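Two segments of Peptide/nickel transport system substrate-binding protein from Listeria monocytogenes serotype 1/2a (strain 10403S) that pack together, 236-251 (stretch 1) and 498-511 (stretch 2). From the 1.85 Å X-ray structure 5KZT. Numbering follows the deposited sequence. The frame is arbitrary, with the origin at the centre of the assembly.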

# COMPACT_ATOMS: atom_id res chain seq x y z
N GLY A 236 0.15 14.55 19.03
CA GLY A 236 1.46 13.97 18.71
C GLY A 236 2.62 14.85 19.16
O GLY A 236 3.57 14.37 19.78
N LEU A 237 2.52 16.13 18.86
CA LEU A 237 3.57 17.09 19.21
C LEU A 237 3.77 17.22 20.73
O LEU A 237 4.91 17.23 21.21
CB LEU A 237 3.27 18.45 18.57
CG LEU A 237 4.39 19.48 18.53
CD1 LEU A 237 5.69 18.89 17.99
CD2 LEU A 237 3.95 20.66 17.68
N ASN A 238 2.67 17.30 21.48
CA ASN A 238 2.76 17.33 22.93
C ASN A 238 3.44 16.07 23.50
O ASN A 238 4.21 16.15 24.45
CB ASN A 238 1.38 17.52 23.54
CG ASN A 238 1.40 17.44 25.04
OD1 ASN A 238 1.94 18.32 25.70
ND2 ASN A 238 0.86 16.37 25.59
N LEU A 239 3.13 14.91 22.92
CA LEU A 239 3.74 13.66 23.36
C LEU A 239 5.25 13.65 23.05
O LEU A 239 6.06 13.21 23.88
CB LEU A 239 3.03 12.47 22.71
CG LEU A 239 1.59 12.18 23.17
CD1 LEU A 239 0.99 11.10 22.30
CD2 LEU A 239 1.54 11.77 24.64
N TYR A 240 5.61 14.17 21.88
CA TYR A 240 7.01 14.31 21.48
C TYR A 240 7.78 15.27 22.43
O TYR A 240 8.89 14.97 22.83
CB TYR A 240 7.08 14.82 20.05
CG TYR A 240 8.47 14.95 19.46
CD1 TYR A 240 9.20 16.12 19.60
CD2 TYR A 240 9.04 13.90 18.73
CE1 TYR A 240 10.48 16.24 19.05
CE2 TYR A 240 10.31 14.01 18.18
CZ TYR A 240 11.02 15.18 18.36
OH TYR A 240 12.26 15.28 17.78
N ASN A 241 7.17 16.40 22.76
CA ASN A 241 7.80 17.41 23.64
C ASN A 241 7.86 17.01 25.09
O ASN A 241 8.63 17.60 25.84
CB ASN A 241 7.06 18.74 23.55
CG ASN A 241 7.19 19.39 22.20
OD1 ASN A 241 8.19 19.23 21.53
ND2 ASN A 241 6.19 20.15 21.81
N THR A 242 7.02 16.05 25.50
CA THR A 242 7.08 15.47 26.85
C THR A 242 7.80 14.12 26.86
O THR A 242 7.71 13.40 27.84
CB THR A 242 5.68 15.37 27.50
OG1 THR A 242 4.78 14.64 26.67
CG2 THR A 242 5.12 16.75 27.73
N ASP A 243 8.53 13.81 25.78
CA ASP A 243 9.34 12.58 25.62
C ASP A 243 8.59 11.26 25.73
O ASP A 243 9.17 10.25 26.11
CB ASP A 243 10.52 12.60 26.60
CG ASP A 243 11.41 13.82 26.41
OD1 ASP A 243 11.69 14.19 25.25
OD2 ASP A 243 11.83 14.41 27.41
N LYS A 244 7.30 11.27 25.37
CA LYS A 244 6.48 10.05 25.37
C LYS A 244 6.49 9.35 24.02
O LYS A 244 6.15 8.18 23.93
CB LYS A 244 5.04 10.38 25.76
CG LYS A 244 4.88 11.07 27.10
CD LYS A 244 5.18 10.14 28.24
CE LYS A 244 5.00 10.85 29.57
NZ LYS A 244 5.42 9.93 30.66
N VAL A 245 6.81 10.09 22.95
CA VAL A 245 7.08 9.48 21.65
C VAL A 245 8.35 10.06 21.09
O VAL A 245 8.73 11.17 21.44
CB VAL A 245 5.92 9.64 20.64
CG1 VAL A 245 4.64 9.04 21.20
CG2 VAL A 245 5.70 11.09 20.23
N ASP A 246 9.00 9.30 20.23
CA ASP A 246 10.30 9.65 19.66
C ASP A 246 10.24 10.17 18.22
O ASP A 246 11.25 10.63 17.69
CB ASP A 246 11.22 8.44 19.73
CG ASP A 246 11.42 7.96 21.14
OD1 ASP A 246 11.72 8.79 22.02
OD2 ASP A 246 11.25 6.75 21.39
N ARG A 247 9.07 10.07 17.61
CA ARG A 247 8.85 10.46 16.23
C ARG A 247 7.36 10.75 16.08
O ARG A 247 6.53 9.98 16.56
CB ARG A 247 9.30 9.33 15.31
CG ARG A 247 9.35 9.65 13.84
CD ARG A 247 10.07 8.54 13.12
NE ARG A 247 10.42 8.85 11.73
CZ ARG A 247 9.79 8.39 10.66
NH1 ARG A 247 8.72 7.60 10.77
NH2 ARG A 247 10.25 8.73 9.46
N THR A 248 7.01 11.88 15.47
CA THR A 248 5.61 12.27 15.33
C THR A 248 5.33 12.95 13.99
O THR A 248 6.07 13.80 13.54
CB THR A 248 5.17 13.15 16.53
OG1 THR A 248 3.76 13.34 16.50
CG2 THR A 248 5.88 14.49 16.52
N VAL A 249 4.20 12.59 13.40
CA VAL A 249 3.81 13.14 12.11
C VAL A 249 3.29 14.57 12.28
O VAL A 249 2.54 14.84 13.20
CB VAL A 249 2.66 12.34 11.46
CG1 VAL A 249 2.29 12.94 10.10
CG2 VAL A 249 3.01 10.88 11.32
N LEU A 250 3.69 15.46 11.36
CA LEU A 250 3.25 16.86 11.35
C LEU A 250 2.47 17.10 10.08
O LEU A 250 2.94 16.78 9.01
CB LEU A 250 4.45 17.82 11.34
CG LEU A 250 5.47 17.66 12.47
CD1 LEU A 250 6.71 18.48 12.15
CD2 LEU A 250 4.88 18.05 13.81
N SER A 251 1.31 17.72 10.19
CA SER A 251 0.51 18.03 9.03
C SER A 251 0.12 19.51 9.02
O SER A 251 0.10 20.15 10.07
CB SER A 251 -0.70 17.12 9.04
OG SER A 251 -1.67 17.64 8.18
N SER A 498 4.48 13.14 0.31
CA SER A 498 5.58 13.14 1.28
C SER A 498 4.97 13.29 2.67
O SER A 498 3.83 13.74 2.81
CB SER A 498 6.58 14.26 1.00
OG SER A 498 7.41 13.95 -0.11
N THR A 499 5.74 12.91 3.70
CA THR A 499 5.28 12.92 5.08
C THR A 499 6.33 13.65 5.91
O THR A 499 7.53 13.42 5.75
CB THR A 499 5.07 11.48 5.62
OG1 THR A 499 4.20 10.76 4.74
CG2 THR A 499 4.46 11.51 7.00
N ALA A 500 5.88 14.57 6.75
CA ALA A 500 6.79 15.34 7.62
C ALA A 500 6.67 14.84 9.05
O ALA A 500 5.59 14.47 9.51
CB ALA A 500 6.46 16.82 7.55
N TYR A 501 7.80 14.88 9.75
CA TYR A 501 7.91 14.42 11.13
C TYR A 501 8.87 15.30 11.90
O TYR A 501 9.75 15.94 11.31
CB TYR A 501 8.51 13.01 11.22
CG TYR A 501 7.78 11.88 10.53
CD1 TYR A 501 8.03 11.59 9.20
CD2 TYR A 501 6.90 11.07 11.23
CE1 TYR A 501 7.39 10.53 8.55
CE2 TYR A 501 6.24 10.01 10.60
CZ TYR A 501 6.50 9.74 9.27
OH TYR A 501 5.86 8.69 8.65
N LEU A 502 8.68 15.35 13.21
CA LEU A 502 9.80 15.59 14.10
C LEU A 502 10.32 14.22 14.48
O LEU A 502 9.52 13.32 14.75
CB LEU A 502 9.40 16.38 15.34
CG LEU A 502 9.02 17.84 15.19
CD1 LEU A 502 8.94 18.48 16.57
CD2 LEU A 502 10.00 18.62 14.31
N GLN A 503 11.64 14.06 14.48
CA GLN A 503 12.28 12.79 14.78
C GLN A 503 13.45 13.02 15.71
O GLN A 503 14.35 13.77 15.36
CB GLN A 503 12.79 12.16 13.48
CG GLN A 503 13.38 10.77 13.66
CD GLN A 503 13.79 10.14 12.33
OE1 GLN A 503 12.95 9.90 11.47
NE2 GLN A 503 15.08 9.90 12.16
N LYS A 504 13.47 12.36 16.87
CA LYS A 504 14.56 12.58 17.82
C LYS A 504 15.90 12.20 17.20
O LYS A 504 16.01 11.18 16.50
CB LYS A 504 14.40 11.76 19.10
CG LYS A 504 13.16 12.06 19.90
CD LYS A 504 13.22 13.34 20.69
CE LYS A 504 11.93 13.39 21.50
NZ LYS A 504 11.78 14.65 22.21
N ASP A 505 16.93 12.99 17.49
CA ASP A 505 18.26 12.73 16.93
C ASP A 505 18.88 11.38 17.31
O ASP A 505 19.73 10.87 16.59
CB ASP A 505 19.25 13.89 17.23
CG ASP A 505 19.48 14.14 18.72
OD1 ASP A 505 19.00 13.38 19.59
OD2 ASP A 505 20.16 15.14 19.03
N TYR A 506 18.44 10.80 18.43
CA TYR A 506 18.96 9.53 18.92
C TYR A 506 18.46 8.26 18.21
O TYR A 506 19.00 7.18 18.46
CB TYR A 506 18.79 9.40 20.43
CG TYR A 506 17.40 9.59 21.00
CD1 TYR A 506 16.40 8.65 20.80
CD2 TYR A 506 17.12 10.69 21.81
CE1 TYR A 506 15.14 8.82 21.37
CE2 TYR A 506 15.86 10.87 22.38
CZ TYR A 506 14.88 9.93 22.16
OH TYR A 506 13.63 10.10 22.71
N ILE A 507 17.48 8.37 17.32
CA ILE A 507 17.08 7.24 16.48
C ILE A 507 18.11 7.07 15.34
O ILE A 507 18.26 7.97 14.52
CB ILE A 507 15.68 7.43 15.87
CG1 ILE A 507 14.61 7.55 16.96
CG2 ILE A 507 15.33 6.29 14.92
CD1 ILE A 507 13.25 8.00 16.43
N LYS A 508 18.77 5.91 15.29
CA LYS A 508 19.76 5.59 14.26
C LYS A 508 19.32 4.37 13.46
O LYS A 508 18.67 3.47 14.00
CB LYS A 508 21.11 5.28 14.93
CG LYS A 508 21.72 6.45 15.67
CD LYS A 508 22.22 7.49 14.67
CE LYS A 508 23.14 8.51 15.32
NZ LYS A 508 22.36 9.47 16.13
N ASN A 509 19.67 4.34 12.18
CA ASN A 509 19.38 3.18 11.31
C ASN A 509 17.87 2.82 11.20
O ASN A 509 17.48 1.65 11.20
CB ASN A 509 20.24 1.97 11.74
CG ASN A 509 21.29 1.63 10.70
OD1 ASN A 509 20.96 1.33 9.58
ND2 ASN A 509 22.57 1.71 11.07
N LEU A 510 17.04 3.85 11.11
CA LEU A 510 15.61 3.67 10.84
C LEU A 510 15.46 3.42 9.35
O LEU A 510 15.57 4.34 8.55
CB LEU A 510 14.81 4.89 11.27
CG LEU A 510 13.29 4.83 11.08
CD1 LEU A 510 12.71 3.73 11.94
CD2 LEU A 510 12.63 6.17 11.39
N GLN A 511 15.25 2.17 8.95
CA GLN A 511 15.22 1.87 7.52
C GLN A 511 13.86 2.18 6.93
O GLN A 511 12.88 1.55 7.29
CB GLN A 511 15.56 0.41 7.28
CG GLN A 511 15.48 0.00 5.83
CD GLN A 511 16.11 -1.35 5.60
OE1 GLN A 511 17.25 -1.58 6.02
NE2 GLN A 511 15.38 -2.25 4.96
O HOH W 1 12.79 9.70 8.70
O HOH W 2 2.90 15.06 6.95

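What joins the backbones? Strand 247-250 runs antiparallel to strand 498-503. Thr-248 N donates to Leu-502 O at 3.0 Å, and Leu-502 N returns a bond to Thr-248 O at 3.1 Å. Beyond the strand, Lys-504 N donates almost straight to Asp-246 O at 2.9 Å. Side chains alternate, so Arg-247, Val-249, Tyr-501 and Gln-503 share one face, while Thr-248 and Leu-502 share the other. The stretches bury 931 Å² between them, both sides summed, with Arg-247 and Leu-502 the most covered.

Why is Arg-247 so extended? Its first three chi angles are all t, which carries the guanidinium along the sheet and lays it flat on the Tyr-501 ring, centres 3.7 Å apart. Leu-510 CD2 covers the guanidinium's opposite face, leaving the edge for polar partners: Arg-247 NE donates to Gln-503 OE1 at 2.8 Å, and a water links NH2 to that same oxygen. Gln-503, itself t at chi1 and chi2, reaches far enough to offer it. Arginine suits this place because its flat cation can stack and donate at once.

How does the helix meet the second strand? Tyr-240, with chi1 t, sends its ring between two neighbours, Leu-502 CB over one face and Lys-504 CE over the other. About one turn earlier in the helix, Leu-237 CD1 touches Leu-502 CD1 at 3.6 Å, an apolar contact that suits two leucines.

What do the charged groups do at the turn? Lys-504 folds through m, m and then extends t, t, which brings Lys-504 NZ over the Tyr-240 ring and within 3.0 Å of Tyr-240 O, to which it donates. Lys-504 NZ also makes a salt bridge with Asp-243 OD1 at 3.1 Å. Within the type I turn from Lys-504 to Ile-507, Tyr-506 takes chi1 p, and Tyr-506 OH donates a very short bond, 2.4 Å, to Asp-246 OD1.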